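Local coordinates for protein mannosephosphate isomerase, putative (Archaeoglobus fulgidus, PDB 1ZX5) that probably interconverts D-mannose 6-phosphate and D-fructose 6-phosphate as a zinc-dependent isomerase of the type 1 mannose-6-phosphate isomerase family, at residues S50-K55 with L59-L64; K105-L110 with S190-F195; Y165-I170 with F230-V235; R262-A267 with P278-S283. One frame throughout, in Å; residues are numbered along the deposited sequence. Where two conformers were deposited one is given.

Contact 1: residues S50-K55 with L59-L64; sequences STVLVK and LSMIEL
Val52 and Leu59 exchange two backbone hydrogen bonds as an antiparallel hydrogen-bonded pair. Val52 N gives to Leu59 O at 2.6 Å, and Leu59 N returns one to Val52 O at 3.0 Å. Next to them Thr51 and Ser60 make the non-hydrogen-bonded pair, their CA atoms 4.2 Å apart and their side chains on the other face of the sheet. A third bond, Met61 N to Ser50 O at 2.9 Å, carries the pairing past the strand into the first turn of the helix.

The motif is a tight beta hairpin, strands 51-54 and 57-60, whose second strand runs directly into helix 61-73. Ser60 is the N-cap: with OG swung anti to its backbone N (chi1 156°), that oxygen accepts from Ile62 N at 3.0 Å, while Ser60 O receives Leu64 N.

The apolar contacts lie on the face carrying Val52 and Leu59. Val52 splits its two methyls. CG1 touches the selenium of selenomethionine Met61, SE, at 3.7 Å, the side chains crossing at about a right angle, while CG2 turns to the CD2 methyls of Leu59 and Leu64. Further along, Val54 CG2 meets Leu59 CD2 at 3.8 Å and Leu64 CD1 at 3.9 Å, bridging strand and helix. Leu276 of strand 274-277 packs against both Met61 and Leu64, and Phe42 against Val52. The hydroxyl of Ser50 is held by Ser43 N and Asn14 ND2.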
loop_
_atom_site.group_PDB
_atom_site.type_symbol
_atom_site.label_atom_id
_atom_site.label_comp_id
_atom_site.label_asym_id
_atom_site.label_seq_id
_atom_site.Cartn_x
_atom_site.Cartn_y
_atom_site.Cartn_z
ATOM N N SER A 50 5.618 0.880 -12.968
ATOM C CA SER A 50 6.984 1.202 -12.587
ATOM C C SER A 50 7.923 0.574 -13.594
ATOM O O SER A 50 7.580 -0.420 -14.244
ATOM C CB SER A 50 7.297 0.667 -11.190
ATOM O OG SER A 50 6.611 1.411 -10.196
ATOM N N THR A 51 9.105 1.156 -13.736
ATOM C CA THR A 51 10.129 0.532 -14.548
ATOM C C THR A 51 11.273 0.099 -13.631
ATOM O O THR A 51 11.639 0.800 -12.683
ATOM C CB THR A 51 10.623 1.430 -15.743
ATOM O OG1 THR A 51 11.392 2.512 -15.239
ATOM C CG2 THR A 51 9.457 2.014 -16.562
ATOM N N VAL A 52 11.820 -1.075 -13.919
ATOM C CA VAL A 52 12.791 -1.709 -13.037
ATOM C C VAL A 52 14.145 -1.956 -13.712
ATOM O O VAL A 52 14.246 -1.972 -14.943
ATOM C CB VAL A 52 12.229 -3.034 -12.424
ATOM C CG1 VAL A 52 10.986 -2.755 -11.592
ATOM C CG2 VAL A 52 11.945 -4.076 -13.505
ATOM N N LEU A 53 15.174 -2.134 -12.882
ATOM C CA LEU A 53 16.503 -2.538 -13.346
ATOM C C LEU A 53 16.786 -3.995 -12.986
ATOM O O LEU A 53 16.900 -4.346 -11.800
ATOM C CB LEU A 53 17.591 -1.663 -12.713
ATOM C CG LEU A 53 17.797 -0.225 -13.185
ATOM C CD1 LEU A 53 18.451 0.595 -12.062
ATOM C CD2 LEU A 53 18.615 -0.179 -14.476
ATOM N N VAL A 54 16.906 -4.827 -14.014
ATOM C CA VAL A 54 17.293 -6.220 -13.830
ATOM C C VAL A 54 18.731 -6.444 -14.331
ATOM O O VAL A 54 18.983 -6.435 -15.544
ATOM C CB VAL A 54 16.291 -7.195 -14.503
ATOM C CG1 VAL A 54 16.798 -8.637 -14.407
ATOM C CG2 VAL A 54 14.916 -7.070 -13.857
ATOM N N LYS A 55 19.662 -6.632 -13.385
ATOM C CA LYS A 55 21.102 -6.746 -13.689
ATOM C C LYS A 55 21.622 -5.540 -14.506
ATOM O O LYS A 55 22.459 -5.689 -15.406
ATOM C CB LYS A 55 21.419 -8.083 -14.401
ATOM C CG LYS A 55 21.451 -9.327 -13.489
ATOM C CD LYS A 55 21.058 -10.596 -14.272
ATOM C CE LYS A 55 21.689 -11.871 -13.686
ATOM N NZ LYS A 55 20.941 -12.443 -12.525
ATOM N N LEU A 59 13.444 -2.296 -17.764
ATOM C CA LEU A 59 12.160 -2.766 -18.317
ATOM C C LEU A 59 10.977 -2.460 -17.384
ATOM O O LEU A 59 11.157 -2.119 -16.212
ATOM C CB LEU A 59 12.194 -4.263 -18.672
ATOM C CG LEU A 59 12.260 -5.334 -17.572
ATOM C CD1 LEU A 59 11.755 -6.669 -18.096
ATOM C CD2 LEU A 59 13.678 -5.480 -17.027
ATOM N N SER A 60 9.772 -2.591 -17.920
ATOM C CA SER A 60 8.559 -2.298 -17.181
ATOM C C SER A 60 8.172 -3.477 -16.290
ATOM O O SER A 60 8.449 -4.621 -16.646
ATOM C CB SER A 60 7.443 -1.960 -18.175
ATOM O OG SER A 60 6.156 -2.180 -17.641
HETATM N N MSE A 61 7.523 -3.196 -15.152
HETATM C CA MSE A 61 7.007 -4.244 -14.253
HETATM C C MSE A 61 6.054 -5.164 -14.978
HETATM O O MSE A 61 5.897 -6.333 -14.612
HETATM C CB MSE A 61 6.238 -3.653 -13.065
HETATM C CG MSE A 61 7.050 -3.332 -11.858
HETATM SE SE MSE A 61 7.988 -4.887 -11.140
HETATM C CE MSE A 61 6.530 -6.029 -10.648
ATOM N N ILE A 62 5.385 -4.614 -15.979
ATOM C CA ILE A 62 4.404 -5.358 -16.764
ATOM C C ILE A 62 5.122 -6.384 -17.652
ATOM O O ILE A 62 4.719 -7.547 -17.704
ATOM C CB ILE A 62 3.471 -4.388 -17.533
ATOM C CG1 ILE A 62 2.563 -3.674 -16.513
ATOM C CG2 ILE A 62 2.668 -5.122 -18.624
ATOM C CD1 ILE A 62 1.612 -2.639 -17.100
ATOM N N GLU A 63 6.178 -5.950 -18.338
ATOM C CA GLU A 63 7.016 -6.866 -19.098
ATOM C C GLU A 63 7.607 -7.905 -18.145
ATOM O O GLU A 63 7.452 -9.108 -18.364
ATOM C CB GLU A 63 8.122 -6.115 -19.850
ATOM C CG GLU A 63 8.873 -6.960 -20.878
ATOM C CD GLU A 63 9.891 -6.162 -21.682
ATOM O OE1 GLU A 63 9.521 -5.114 -22.257
ATOM O OE2 GLU A 63 11.060 -6.590 -21.756
ATOM N N LEU A 64 8.243 -7.438 -17.069
ATOM C CA LEU A 64 8.863 -8.354 -16.098
ATOM C C LEU A 64 7.893 -9.462 -15.652
ATOM O O LEU A 64 8.250 -10.637 -15.642
ATOM C CB LEU A 64 9.424 -7.593 -14.881
ATOM C CG LEU A 64 10.141 -8.472 -13.843
ATOM C CD1 LEU A 64 11.530 -8.909 -14.333
ATOM C CD2 LEU A 64 10.240 -7.783 -12.504
#

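Contact 2: residues K105-L110 with S190-F195; sequences KAAESL and STLAYF
Tyr194 OH is hydrogen-bonded to Glu112 OE2, and the same oxygen lies against a methyl of Leu110, with CD1 3.4 Å from Tyr194 OH. The two side chains come at each other from opposite directions, and the methyl meets the phenol obliquely, with Leu110 CD1 3.8 Å from Tyr194 CE2. The CB of Leu110 already points toward 190-195, and with CG anti to the carbonyl carbon (chi1 -72°) CD1 ends on the ring.

One turn earlier in the chain, Ala107 CB touches Leu192 CD1 at 3.7 Å. The CA atoms of Ala107 and Leu192, the closest across the segments, are 8.2 Å apart, so the contact is made by side chains. Ser190 OG accepts a weak bond from Leu192 N at 3.3 Å and also bonds Gly115 O.

Helix 201-207 packs on the Tyr194 side chain through Lys203 and Val204, and Leu192 O takes a hydrogen bond from His101 ND1. The arrangement is a short helix laid against the small antiparallel sheet 99-100/194-195, with 105-110 in the type I phosphomannose isomerase catalytic domain and the Tyr194 side chain about 14 Å from bound beta-L-fructofuranose.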
loop_
_atom_site.group_PDB
_atom_site.type_symbol
_atom_site.label_atom_id
_atom_site.label_comp_id
_atom_site.label_asym_id
_atom_site.label_seq_id
_atom_site.Cartn_x
_atom_site.Cartn_y
_atom_site.Cartn_z
ATOM N N LYS A 105 -16.886 -8.536 -5.728
ATOM C CA LYS A 105 -18.275 -8.758 -6.076
ATOM C C LYS A 105 -18.971 -7.451 -6.494
ATOM O O LYS A 105 -19.676 -7.418 -7.509
ATOM C CB LYS A 105 -18.968 -9.387 -4.869
ATOM C CG LYS A 105 -20.305 -10.039 -5.123
ATOM C CD LYS A 105 -20.655 -10.984 -3.950
ATOM C CE LYS A 105 -22.036 -11.640 -4.115
ATOM N NZ LYS A 105 -23.143 -10.626 -4.159
ATOM N N ALA A 106 -18.779 -6.392 -5.705
ATOM C CA ALA A 106 -19.382 -5.089 -5.984
ATOM C C ALA A 106 -18.794 -4.464 -7.251
ATOM O O ALA A 106 -19.530 -3.919 -8.059
ATOM C CB ALA A 106 -19.225 -4.147 -4.794
ATOM N N ALA A 107 -17.474 -4.552 -7.421
ATOM C CA ALA A 107 -16.805 -3.998 -8.597
ATOM C C ALA A 107 -17.317 -4.677 -9.884
ATOM O O ALA A 107 -17.574 -4.011 -10.897
ATOM C CB ALA A 107 -15.287 -4.134 -8.469
ATOM N N GLU A 108 -17.490 -5.996 -9.809
ATOM C CA GLU A 108 -18.014 -6.798 -10.910
ATOM C C GLU A 108 -19.463 -6.424 -11.251
ATOM O O GLU A 108 -19.835 -6.297 -12.425
ATOM C CB GLU A 108 -17.888 -8.293 -10.574
ATOM C CG GLU A 108 -18.608 -9.218 -11.545
ATOM C CD GLU A 108 -18.459 -10.686 -11.163
ATOM O OE1 GLU A 108 -19.490 -11.388 -11.058
ATOM O OE2 GLU A 108 -17.310 -11.134 -10.953
ATOM N N SER A 109 -20.260 -6.245 -10.203
ATOM C CA SER A 109 -21.658 -5.843 -10.303
ATOM C C SER A 109 -21.820 -4.415 -10.870
ATOM O O SER A 109 -22.765 -4.121 -11.619
ATOM C CB SER A 109 -22.284 -5.939 -8.912
ATOM O OG SER A 109 -23.578 -5.411 -8.920
ATOM N N LEU A 110 -20.893 -3.536 -10.503
ATOM C CA LEU A 110 -20.824 -2.170 -11.044
ATOM C C LEU A 110 -20.242 -2.117 -12.462
ATOM O O LEU A 110 -20.282 -1.068 -13.099
ATOM C CB LEU A 110 -19.993 -1.269 -10.110
ATOM C CG LEU A 110 -20.643 -0.881 -8.777
ATOM C CD1 LEU A 110 -19.661 -0.157 -7.833
ATOM C CD2 LEU A 110 -21.874 -0.037 -9.021
ATOM N N SER A 190 -5.498 -2.501 -7.705
ATOM C CA SER A 190 -6.683 -1.773 -8.139
ATOM C C SER A 190 -6.724 -0.437 -7.428
ATOM O O SER A 190 -6.353 -0.332 -6.258
ATOM C CB SER A 190 -7.964 -2.553 -7.827
ATOM O OG SER A 190 -9.120 -1.777 -8.114
ATOM N N THR A 191 -7.195 0.579 -8.142
ATOM C CA THR A 191 -7.332 1.930 -7.590
ATOM C C THR A 191 -8.802 2.375 -7.451
ATOM O O THR A 191 -9.060 3.556 -7.220
ATOM C CB THR A 191 -6.623 2.967 -8.502
ATOM O OG1 THR A 191 -7.024 2.733 -9.861
ATOM C CG2 THR A 191 -5.106 2.834 -8.395
ATOM N N LEU A 192 -9.762 1.464 -7.601
ATOM C CA LEU A 192 -11.170 1.856 -7.459
ATOM C C LEU A 192 -11.408 2.477 -6.092
ATOM O O LEU A 192 -11.107 1.870 -5.061
ATOM C CB LEU A 192 -12.126 0.676 -7.653
ATOM C CG LEU A 192 -12.266 0.109 -9.058
ATOM C CD1 LEU A 192 -13.220 -1.069 -9.033
ATOM C CD2 LEU A 192 -12.725 1.178 -10.054
ATOM N N ALA A 193 -11.925 3.700 -6.100
ATOM C CA ALA A 193 -12.242 4.424 -4.880
ATOM C C ALA A 193 -13.374 5.390 -5.176
ATOM O O ALA A 193 -13.347 6.089 -6.188
ATOM C CB ALA A 193 -10.994 5.179 -4.346
ATOM N N TYR A 194 -14.369 5.408 -4.300
ATOM C CA TYR A 194 -15.520 6.272 -4.473
ATOM C C TYR A 194 -15.586 7.260 -3.336
ATOM O O TYR A 194 -15.645 6.877 -2.167
ATOM C CB TYR A 194 -16.799 5.451 -4.551
ATOM C CG TYR A 194 -16.735 4.345 -5.579
ATOM C CD1 TYR A 194 -16.404 4.620 -6.925
ATOM C CD2 TYR A 194 -17.015 3.027 -5.220
ATOM C CE1 TYR A 194 -16.351 3.593 -7.879
ATOM C CE2 TYR A 194 -16.963 1.992 -6.157
ATOM C CZ TYR A 194 -16.631 2.280 -7.481
ATOM O OH TYR A 194 -16.613 1.248 -8.401
ATOM N N PHE A 195 -15.573 8.536 -3.689
ATOM C CA PHE A 195 -15.487 9.605 -2.700
ATOM C C PHE A 195 -16.868 10.089 -2.298
ATOM O O PHE A 195 -17.827 9.947 -3.056
ATOM C CB PHE A 195 -14.601 10.740 -3.239
ATOM C CG PHE A 195 -13.121 10.405 -3.208
ATOM C CD1 PHE A 195 -12.309 10.860 -2.161
ATOM C CD2 PHE A 195 -12.547 9.616 -4.209
ATOM C CE1 PHE A 195 -10.934 10.529 -2.109
ATOM C CE2 PHE A 195 -11.176 9.288 -4.174
ATOM C CZ PHE A 195 -10.367 9.736 -3.119
#

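Contact 3: residues Y165-I170 with F230-V235; sequences YDTFVI and FGLEVV
Tyr165 and Val234 meet through groups set in the same way on their backbones: Tyr165 CG stands anti to its carbonyl carbon (chi1 -54°), and so does the CG2 methyl of Val234. Tyr165 CD1 lies 3.9 Å from Val234 CG2. The methyl comes up to the ring obliquely, and the two side chains cross at about a right angle.

A looser second touch joins Thr167 CG2 to Leu232 CD1 at 4.4 Å. All of this is apolar. No hydrogen bond crosses between the segments, and the CA atoms of Thr167 and Leu232 stay 9.5 Å apart, so the strands face each other through their side chains and do not pair.

The polar ends turn to other partners. Tyr165 OH bonds to Glu256 OE2, which fixes the far end of the ring. Thr167 OG1 is within hydrogen-bonding distance of two carbonyls, Lys221 O, the stronger partner, and Met224 O, which must share its one proton. Leu122 of strand 119-123 touches both Thr167 and Val234.

Strand 167-170 is the edge of a six-stranded antiparallel sheet, whereas strand 230-237 belongs to the five-stranded sheet of the C-terminal cupin domain. Their side-chain packing therefore joins two beta-sheet domains, as in the multi-cupin architecture of type I mannose-6-phosphate isomerases.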
loop_
_atom_site.group_PDB
_atom_site.type_symbol
_atom_site.label_atom_id
_atom_site.label_comp_id
_atom_site.label_asym_id
_atom_site.label_seq_id
_atom_site.Cartn_x
_atom_site.Cartn_y
_atom_site.Cartn_z
ATOM N N TYR A 165 4.236 3.209 13.000
ATOM C CA TYR A 165 4.134 1.760 12.838
ATOM C C TYR A 165 2.817 1.140 13.319
ATOM O O TYR A 165 2.677 -0.085 13.306
ATOM C CB TYR A 165 5.392 1.021 13.367
ATOM C CG TYR A 165 6.649 1.574 12.735
ATOM C CD1 TYR A 165 6.890 1.405 11.365
ATOM C CD2 TYR A 165 7.572 2.318 13.489
ATOM C CE1 TYR A 165 8.036 1.953 10.753
ATOM C CE2 TYR A 165 8.709 2.874 12.893
ATOM C CZ TYR A 165 8.931 2.684 11.524
ATOM O OH TYR A 165 10.050 3.214 10.923
ATOM N N ASP A 166 1.858 1.975 13.728
ATOM C CA ASP A 166 0.477 1.520 13.840
ATOM C C ASP A 166 0.063 0.999 12.481
ATOM O O ASP A 166 0.547 1.501 11.446
ATOM C CB ASP A 166 -0.468 2.663 14.224
ATOM C CG ASP A 166 -0.376 3.028 15.679
ATOM O OD1 ASP A 166 0.266 2.283 16.461
ATOM O OD2 ASP A 166 -0.939 4.074 16.048
ATOM N N THR A 167 -0.821 -0.001 12.485
ATOM C CA THR A 167 -1.354 -0.561 11.259
ATOM C C THR A 167 -2.876 -0.542 11.244
ATOM O O THR A 167 -3.534 -0.506 12.293
ATOM C CB THR A 167 -0.872 -2.026 10.994
ATOM O OG1 THR A 167 -1.368 -2.895 12.012
ATOM C CG2 THR A 167 0.647 -2.135 10.928
ATOM N N PHE A 168 -3.419 -0.561 10.029
ATOM C CA PHE A 168 -4.846 -0.640 9.789
ATOM C C PHE A 168 -5.082 -1.633 8.672
ATOM O O PHE A 168 -4.214 -1.834 7.817
ATOM C CB PHE A 168 -5.410 0.744 9.402
ATOM C CG PHE A 168 -5.265 1.759 10.488
ATOM C CD1 PHE A 168 -6.241 1.883 11.471
ATOM C CD2 PHE A 168 -4.129 2.554 10.564
ATOM C CE1 PHE A 168 -6.101 2.800 12.510
ATOM C CE2 PHE A 168 -3.979 3.475 11.600
ATOM C CZ PHE A 168 -4.968 3.595 12.576
ATOM N N VAL A 169 -6.250 -2.263 8.696
ATOM C CA VAL A 169 -6.703 -3.067 7.573
ATOM C C VAL A 169 -8.042 -2.492 7.149
ATOM O O VAL A 169 -8.997 -2.481 7.926
ATOM C CB VAL A 169 -6.829 -4.588 7.910
ATOM C CG1 VAL A 169 -7.435 -5.358 6.714
ATOM C CG2 VAL A 169 -5.456 -5.182 8.300
ATOM N N ILE A 170 -8.082 -1.973 5.921
ATOM C CA ILE A 170 -9.270 -1.323 5.384
ATOM C C ILE A 170 -9.936 -2.272 4.403
ATOM O O ILE A 170 -9.443 -2.494 3.287
ATOM C CB ILE A 170 -8.936 0.049 4.700
ATOM C CG1 ILE A 170 -8.062 0.929 5.614
ATOM C CG2 ILE A 170 -10.221 0.765 4.273
ATOM C CD1 ILE A 170 -8.720 1.352 6.922
ATOM N N PHE A 230 -2.224 -11.048 1.282
ATOM C CA PHE A 230 -0.913 -10.446 1.463
ATOM C C PHE A 230 -0.754 -9.889 2.880
ATOM O O PHE A 230 -1.731 -9.711 3.608
ATOM C CB PHE A 230 -0.660 -9.348 0.407
ATOM C CG PHE A 230 -1.692 -8.255 0.398
ATOM C CD1 PHE A 230 -1.625 -7.194 1.312
ATOM C CD2 PHE A 230 -2.739 -8.272 -0.531
ATOM C CE1 PHE A 230 -2.581 -6.180 1.295
ATOM C CE2 PHE A 230 -3.699 -7.261 -0.551
ATOM C CZ PHE A 230 -3.611 -6.217 0.359
ATOM N N GLY A 231 0.482 -9.606 3.263
ATOM C CA GLY A 231 0.731 -8.987 4.552
ATOM C C GLY A 231 2.003 -8.174 4.520
ATOM O O GLY A 231 2.710 -8.134 3.512
ATOM N N LEU A 232 2.290 -7.541 5.648
ATOM C CA LEU A 232 3.487 -6.740 5.829
ATOM C C LEU A 232 3.919 -6.888 7.287
ATOM O O LEU A 232 3.076 -7.060 8.173
ATOM C CB LEU A 232 3.211 -5.267 5.479
ATOM C CG LEU A 232 2.231 -4.468 6.356
ATOM C CD1 LEU A 232 2.936 -3.868 7.581
ATOM C CD2 LEU A 232 1.574 -3.353 5.533
ATOM N N GLU A 233 5.226 -6.841 7.524
ATOM C CA GLU A 233 5.771 -6.837 8.888
ATOM C C GLU A 233 6.994 -5.952 8.924
ATOM O O GLU A 233 7.745 -5.887 7.952
ATOM C CB GLU A 233 6.148 -8.248 9.359
ATOM C CG GLU A 233 7.147 -8.964 8.437
ATOM C CD GLU A 233 7.613 -10.304 8.973
ATOM O OE1 GLU A 233 7.144 -10.714 10.056
ATOM O OE2 GLU A 233 8.477 -10.938 8.324
ATOM N N VAL A 234 7.183 -5.270 10.047
ATOM C CA VAL A 234 8.361 -4.461 10.277
ATOM C C VAL A 234 9.415 -5.334 10.974
ATOM O O VAL A 234 9.153 -5.894 12.031
ATOM C CB VAL A 234 8.020 -3.202 11.127
ATOM C CG1 VAL A 234 9.283 -2.361 11.412
ATOM C CG2 VAL A 234 6.945 -2.352 10.421
ATOM N N VAL A 235 10.587 -5.473 10.358
ATOM C CA VAL A 235 11.702 -6.199 10.960
ATOM C C VAL A 235 12.692 -5.189 11.546
ATOM O O VAL A 235 13.185 -4.318 10.822
ATOM C CB VAL A 235 12.412 -7.103 9.916
ATOM C CG1 VAL A 235 13.495 -8.001 10.588
ATOM C CG2 VAL A 235 11.382 -7.943 9.159
#

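Contact 4: residues R262-A267 with P278-S283; sequences RGKETA and PASTDS
Lys264 stretches its side chain past Thr281, the two running in opposite directions, so that Lys264 CE lies 3.8 Å from Thr281 OG1. A bend at chi3 (-64°) in an otherwise extended chain turns the ammonium toward the 278-283 turn.

Water does the bonding between the segments. Water 1 accepts from Lys264 NZ at 3.1 Å and donates to Ser280 OG at 2.8 Å; it also bonds Thr281 OG1 at 2.7 Å, which gives it three partners and joins both hydroxyls to the lysine. Water 2 donates to Ser280 O at 3.0 Å, but its very short approach to NZ is doubtful. Ser280 and Thr281 lie in a type I beta turn from Pro278 to Thr281, with Thr281 N giving to Pro278 O at 3.0 Å.

Each polar end has a further partner: Lys264 NZ gives to Leu4 O, Ser280 OG is bonded to Glu71 OE2, and Thr281 OG1 to Ser6 OG. The lysine sits in the turn linking strands 259-262 and 266-269, the hydroxyls in the connection from strand 274-277 to strand 283-288, with the N-terminal residues Leu4 and Ser6 alongside and helix 61-73 reaching in through Glu71.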
loop_
_atom_site.group_PDB
_atom_site.type_symbol
_atom_site.label_atom_id
_atom_site.label_comp_id
_atom_site.label_asym_id
_atom_site.label_seq_id
_atom_site.Cartn_x
_atom_site.Cartn_y
_atom_site.Cartn_z
ATOM N N ARG A 262 22.454 -9.118 1.202
ATOM C CA ARG A 262 23.307 -10.196 0.678
ATOM C C ARG A 262 22.451 -11.417 0.377
ATOM O O ARG A 262 21.891 -12.033 1.285
ATOM C CB ARG A 262 24.437 -10.554 1.659
ATOM C CG ARG A 262 25.381 -9.398 1.983
ATOM C CD ARG A 262 26.487 -9.818 2.959
ATOM N NE ARG A 262 27.483 -8.760 3.149
ATOM C CZ ARG A 262 27.422 -7.763 4.049
ATOM N NH1 ARG A 262 26.383 -7.623 4.899
ATOM N NH2 ARG A 262 28.426 -6.887 4.097
ATOM N N GLY A 263 22.342 -11.735 -0.907
ATOM C CA GLY A 263 21.585 -12.879 -1.388
ATOM C C GLY A 263 22.441 -13.598 -2.409
ATOM O O GLY A 263 23.570 -13.992 -2.122
ATOM N N LYS A 264 21.927 -13.765 -3.619
ATOM C CA LYS A 264 22.751 -14.344 -4.672
ATOM C C LYS A 264 23.828 -13.335 -5.091
ATOM O O LYS A 264 24.931 -13.717 -5.465
ATOM C CB LYS A 264 21.884 -14.802 -5.839
ATOM C CG LYS A 264 21.000 -15.986 -5.451
ATOM C CD LYS A 264 20.237 -16.569 -6.625
ATOM C CE LYS A 264 19.256 -15.571 -7.191
ATOM N NZ LYS A 264 18.512 -16.182 -8.338
ATOM N N GLU A 265 23.497 -12.046 -4.985
ATOM C CA GLU A 265 24.459 -10.969 -5.154
ATOM C C GLU A 265 24.320 -10.010 -3.966
ATOM O O GLU A 265 23.440 -10.183 -3.127
ATOM C CB GLU A 265 24.245 -10.268 -6.507
ATOM C CG GLU A 265 23.060 -9.285 -6.581
ATOM C CD GLU A 265 21.656 -9.936 -6.582
ATOM O OE1 GLU A 265 21.526 -11.176 -6.749
ATOM O OE2 GLU A 265 20.665 -9.178 -6.424
ATOM N N THR A 266 25.196 -9.014 -3.888
ATOM C CA THR A 266 25.185 -8.043 -2.803
ATOM C C THR A 266 24.648 -6.729 -3.357
ATOM O O THR A 266 24.935 -6.359 -4.498
ATOM C CB THR A 266 26.606 -7.899 -2.175
ATOM O OG1 THR A 266 27.014 -9.167 -1.644
ATOM C CG2 THR A 266 26.647 -6.882 -1.039
ATOM N N ALA A 267 23.831 -6.051 -2.568
ATOM C CA ALA A 267 23.242 -4.780 -2.965
ATOM C C ALA A 267 23.071 -3.941 -1.711
ATOM O O ALA A 267 23.450 -4.359 -0.623
ATOM C CB ALA A 267 21.898 -5.001 -3.645
ATOM N N PRO A 278 12.371 -11.687 -5.904
ATOM C CA PRO A 278 11.649 -12.818 -6.505
ATOM C C PRO A 278 11.596 -14.040 -5.581
ATOM O O PRO A 278 12.512 -14.250 -4.778
ATOM C CB PRO A 278 12.458 -13.135 -7.778
ATOM C CG PRO A 278 13.264 -11.888 -8.057
ATOM C CD PRO A 278 13.572 -11.324 -6.681
ATOM N N ALA A 279 10.524 -14.823 -5.702
ATOM C CA ALA A 279 10.351 -16.081 -4.955
ATOM C C ALA A 279 11.497 -17.069 -5.112
ATOM O O ALA A 279 11.711 -17.912 -4.237
ATOM C CB ALA A 279 9.056 -16.750 -5.349
ATOM N N SER A 280 12.227 -16.978 -6.222
ATOM C CA SER A 280 13.380 -17.851 -6.457
ATOM C C SER A 280 14.548 -17.595 -5.490
ATOM O O SER A 280 15.511 -18.341 -5.482
ATOM C CB SER A 280 13.856 -17.747 -7.910
ATOM O OG SER A 280 14.248 -16.421 -8.230
ATOM N N THR A 281 14.469 -16.536 -4.689
ATOM C CA THR A 281 15.396 -16.346 -3.581
ATOM C C THR A 281 14.694 -16.863 -2.330
ATOM O O THR A 281 13.649 -16.349 -1.947
ATOM C CB THR A 281 15.853 -14.849 -3.459
ATOM O OG1 THR A 281 16.778 -14.556 -4.509
ATOM C CG2 THR A 281 16.530 -14.547 -2.130
ATOM N N ASP A 282 15.257 -17.910 -1.732
ATOM C CA ASP A 282 14.725 -18.537 -0.532
ATOM C C ASP A 282 14.958 -17.648 0.688
ATOM O O ASP A 282 14.060 -17.435 1.495
ATOM C CB ASP A 282 15.342 -19.946 -0.322
ATOM C CG ASP A 282 16.906 -19.947 -0.359
ATOM O OD1 ASP A 282 17.516 -18.999 -0.925
ATOM O OD2 ASP A 282 17.541 -20.909 0.169
ATOM N N SER A 283 16.175 -17.136 0.814
ATOM C CA SER A 283 16.539 -16.267 1.916
ATOM C C SER A 283 17.779 -15.441 1.602
ATOM O O SER A 283 18.492 -15.699 0.634
ATOM C CB SER A 283 16.773 -17.067 3.192
ATOM O OG SER A 283 17.863 -17.922 3.014
HETATM O O HOH W 1 16.096 -14.580 -7.169
HETATM O O HOH W 2 17.550 -18.425 -7.684
#

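In the fold
Going from the N terminus, contact 1 closes first, a short hairpin tying strand 51-54 to strand 57-60 and the start of helix 61-73. The next two cross: 105-110 opens contact 2, 165-170 opens contact 3, then 190-195 closes the former and 230-235 the latter, so the spans of 79 and 59 intervening residues overlap along the chain. Contact 2 secures a helix to a small sheet, while contact 3 joins the six-stranded sheet to the five-stranded sheet of the C-terminal cupin domain. Contact 4 follows in series within that domain, tying the turn after strand 259-262 to the loop before strand 283-288. Contacts 1 and 4 come near each other without touching, centres 17 Å apart.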